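Local coordinates for microtubule-associated protein 1A/1B, light chain 3, putative (Trypanosoma brucei, PDB 3H9D) that is an ATG8-family ubiquitin-like protein of autophagy, probably working on membranes through attachment to a lipid such as phosphatidylethanolamine, at residues A[32-37]-A[108-113]. Numbering follows the deposited sequence.
Sequences LPIICE and LYMKYS
Met110 O is gripped twice: by Glu37 N at 3.0 Å across the strands, and by a water that donates to it and also to Glu37 OE2, 2.8 Å from each oxygen. The carboxylate is thus tied to the backbone opposite, while Ser6 and the amide of Tyr8 hold it from outside. Strands 32-37 and 108-113 run parallel, Ile35 exchanging bonds with Leu108 and Met110; the shortest, Met110 N to Ile35 O at 2.7 Å, is nearly straight.

In this parallel register, partners such as Ile34 and Leu108 share a face. On the face with Cys36, branched Ile34 lays CG1 against Leu108 CD2 (3.8 Å) and CG2 against the flexible thioether of Met110, and the small thiol of Cys36 fits obliquely beside the Tyr112 ring. On the other face Ile35 covers one side of the Tyr109 ring; chi1 -56° sets CG1 anti to the carbonyl carbon and over the ring in a CH-pi contact, 4.2 Å from its centroid, toward the rim, while CG2 meets CD2 and CE2. The Lys111 chain, bent at chi2 and chi3, lays CE against Glu37 O and CB; NZ, 3.4 Å from Glu37 CB, is hydrogen-bonded to Lys38 O.

These are the central parallel strands of the ubiquitin-like fold, flanked by strands 51-55 and 80-83; helix 60-71 packs against Cys36, Met110 and Tyr112, while helix 14-27 reaches Pro33 and Tyr109.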
loop_
_atom_site.group_PDB
_atom_site.type_symbol
_atom_site.label_atom_id
_atom_site.label_comp_id
_atom_site.label_asym_id
_atom_site.label_seq_id
_atom_site.Cartn_x
_atom_site.Cartn_y
_atom_site.Cartn_z
ATOM N N LEU A 32 -8.883 8.441 19.093
ATOM C CA LEU A 32 -8.990 8.224 17.655
ATOM C C LEU A 32 -7.649 7.750 17.115
ATOM O O LEU A 32 -6.621 8.371 17.389
ATOM C CB LEU A 32 -9.434 9.510 16.949
ATOM C CG LEU A 32 -10.763 10.110 17.391
ATOM C CD1 LEU A 32 -10.862 11.532 16.892
ATOM C CD2 LEU A 32 -11.928 9.264 16.888
ATOM N N PRO A 33 -7.650 6.636 16.361
ATOM C CA PRO A 33 -6.389 6.073 15.869
ATOM C C PRO A 33 -5.886 6.790 14.618
ATOM O O PRO A 33 -6.548 6.790 13.576
ATOM C CB PRO A 33 -6.746 4.616 15.590
ATOM C CG PRO A 33 -8.193 4.629 15.273
ATOM C CD PRO A 33 -8.814 5.830 15.947
ATOM N N ILE A 34 -4.722 7.409 14.746
ATOM C CA ILE A 34 -4.167 8.264 13.708
ATOM C C ILE A 34 -2.803 7.741 13.242
ATOM O O ILE A 34 -1.951 7.377 14.060
ATOM C CB ILE A 34 -4.096 9.761 14.206
ATOM C CG1 ILE A 34 -5.381 10.516 13.856
ATOM C CG2 ILE A 34 -2.913 10.515 13.624
ATOM C CD1 ILE A 34 -6.544 10.253 14.796
ATOM N N ILE A 35 -2.620 7.676 11.924
ATOM C CA ILE A 35 -1.290 7.422 11.330
ATOM C C ILE A 35 -0.739 8.756 10.807
ATOM O O ILE A 35 -1.406 9.451 10.052
ATOM C CB ILE A 35 -1.329 6.346 10.184
ATOM C CG1 ILE A 35 -1.926 5.021 10.672
ATOM C CG2 ILE A 35 0.073 6.112 9.555
ATOM C CD1 ILE A 35 -1.131 4.340 11.765
ATOM N N CYS A 36 0.478 9.102 11.208
ATOM C CA CYS A 36 1.035 10.414 10.892
ATOM C C CYS A 36 2.409 10.297 10.254
ATOM O O CYS A 36 3.393 9.960 10.932
ATOM C CB CYS A 36 1.100 11.268 12.165
ATOM S SG CYS A 36 0.838 13.020 11.890
ATOM N N GLU A 37 2.484 10.583 8.951
ATOM C CA GLU A 37 3.732 10.387 8.202
ATOM C C GLU A 37 4.196 11.645 7.471
ATOM O O GLU A 37 3.390 12.476 7.118
ATOM C CB GLU A 37 3.575 9.206 7.234
ATOM C CG GLU A 37 3.252 7.872 7.928
ATOM C CD GLU A 37 2.911 6.774 6.937
ATOM O OE1 GLU A 37 3.795 5.945 6.635
ATOM O OE2 GLU A 37 1.774 6.759 6.440
ATOM N N LEU A 108 -7.038 7.045 10.577
ATOM C CA LEU A 108 -6.990 8.285 9.817
ATOM C C LEU A 108 -5.549 8.528 9.400
ATOM O O LEU A 108 -4.677 8.689 10.250
ATOM C CB LEU A 108 -7.508 9.471 10.648
ATOM C CG LEU A 108 -7.385 10.881 10.044
ATOM C CD1 LEU A 108 -8.376 11.067 8.904
ATOM C CD2 LEU A 108 -7.582 11.961 11.101
ATOM N N TYR A 109 -5.301 8.552 8.093
ATOM C CA TYR A 109 -3.946 8.774 7.580
ATOM C C TYR A 109 -3.675 10.250 7.350
ATOM O O TYR A 109 -4.327 10.897 6.533
ATOM C CB TYR A 109 -3.695 7.965 6.297
ATOM C CG TYR A 109 -3.561 6.489 6.550
ATOM C CD1 TYR A 109 -4.684 5.692 6.796
ATOM C CD2 TYR A 109 -2.314 5.888 6.563
ATOM C CE1 TYR A 109 -4.555 4.325 7.050
ATOM C CE2 TYR A 109 -2.177 4.524 6.801
ATOM C CZ TYR A 109 -3.296 3.749 7.045
ATOM O OH TYR A 109 -3.138 2.399 7.287
ATOM N N MET A 110 -2.699 10.780 8.069
ATOM C CA MET A 110 -2.369 12.192 7.950
ATOM C C MET A 110 -0.946 12.320 7.488
ATOM O O MET A 110 -0.143 11.434 7.743
ATOM C CB MET A 110 -2.538 12.912 9.290
ATOM C CG MET A 110 -3.905 12.746 9.917
ATOM S SD MET A 110 -4.049 13.659 11.454
ATOM C CE MET A 110 -4.019 15.348 10.852
ATOM N N LYS A 111 -0.653 13.410 6.784
ATOM C CA LYS A 111 0.715 13.792 6.451
ATOM C C LYS A 111 1.022 15.098 7.157
ATOM O O LYS A 111 0.117 15.858 7.490
ATOM C CB LYS A 111 0.888 13.979 4.938
ATOM C CG LYS A 111 0.430 12.816 4.074
ATOM C CD LYS A 111 1.597 12.017 3.525
ATOM C CE LYS A 111 1.997 10.884 4.457
ATOM N NZ LYS A 111 3.182 10.151 3.944
ATOM N N TYR A 112 2.300 15.360 7.383
ATOM C CA TYR A 112 2.734 16.616 7.983
ATOM C C TYR A 112 3.919 17.194 7.220
ATOM O O TYR A 112 4.726 16.460 6.636
ATOM C CB TYR A 112 3.077 16.445 9.485
ATOM C CG TYR A 112 4.209 15.469 9.750
ATOM C CD1 TYR A 112 5.528 15.914 9.829
ATOM C CD2 TYR A 112 3.966 14.103 9.906
ATOM C CE1 TYR A 112 6.568 15.034 10.046
ATOM C CE2 TYR A 112 5.015 13.211 10.142
ATOM C CZ TYR A 112 6.304 13.691 10.193
ATOM O OH TYR A 112 7.348 12.846 10.412
ATOM N N SER A 113 4.020 18.518 7.237
ATOM C CA SER A 113 5.123 19.205 6.590
ATOM C C SER A 113 5.402 20.513 7.302
ATOM O O SER A 113 4.480 21.165 7.791
ATOM C CB SER A 113 4.790 19.481 5.116
ATOM O OG SER A 113 5.837 20.197 4.492
HETATM O O HOH W 1 -0.078 8.826 6.673
#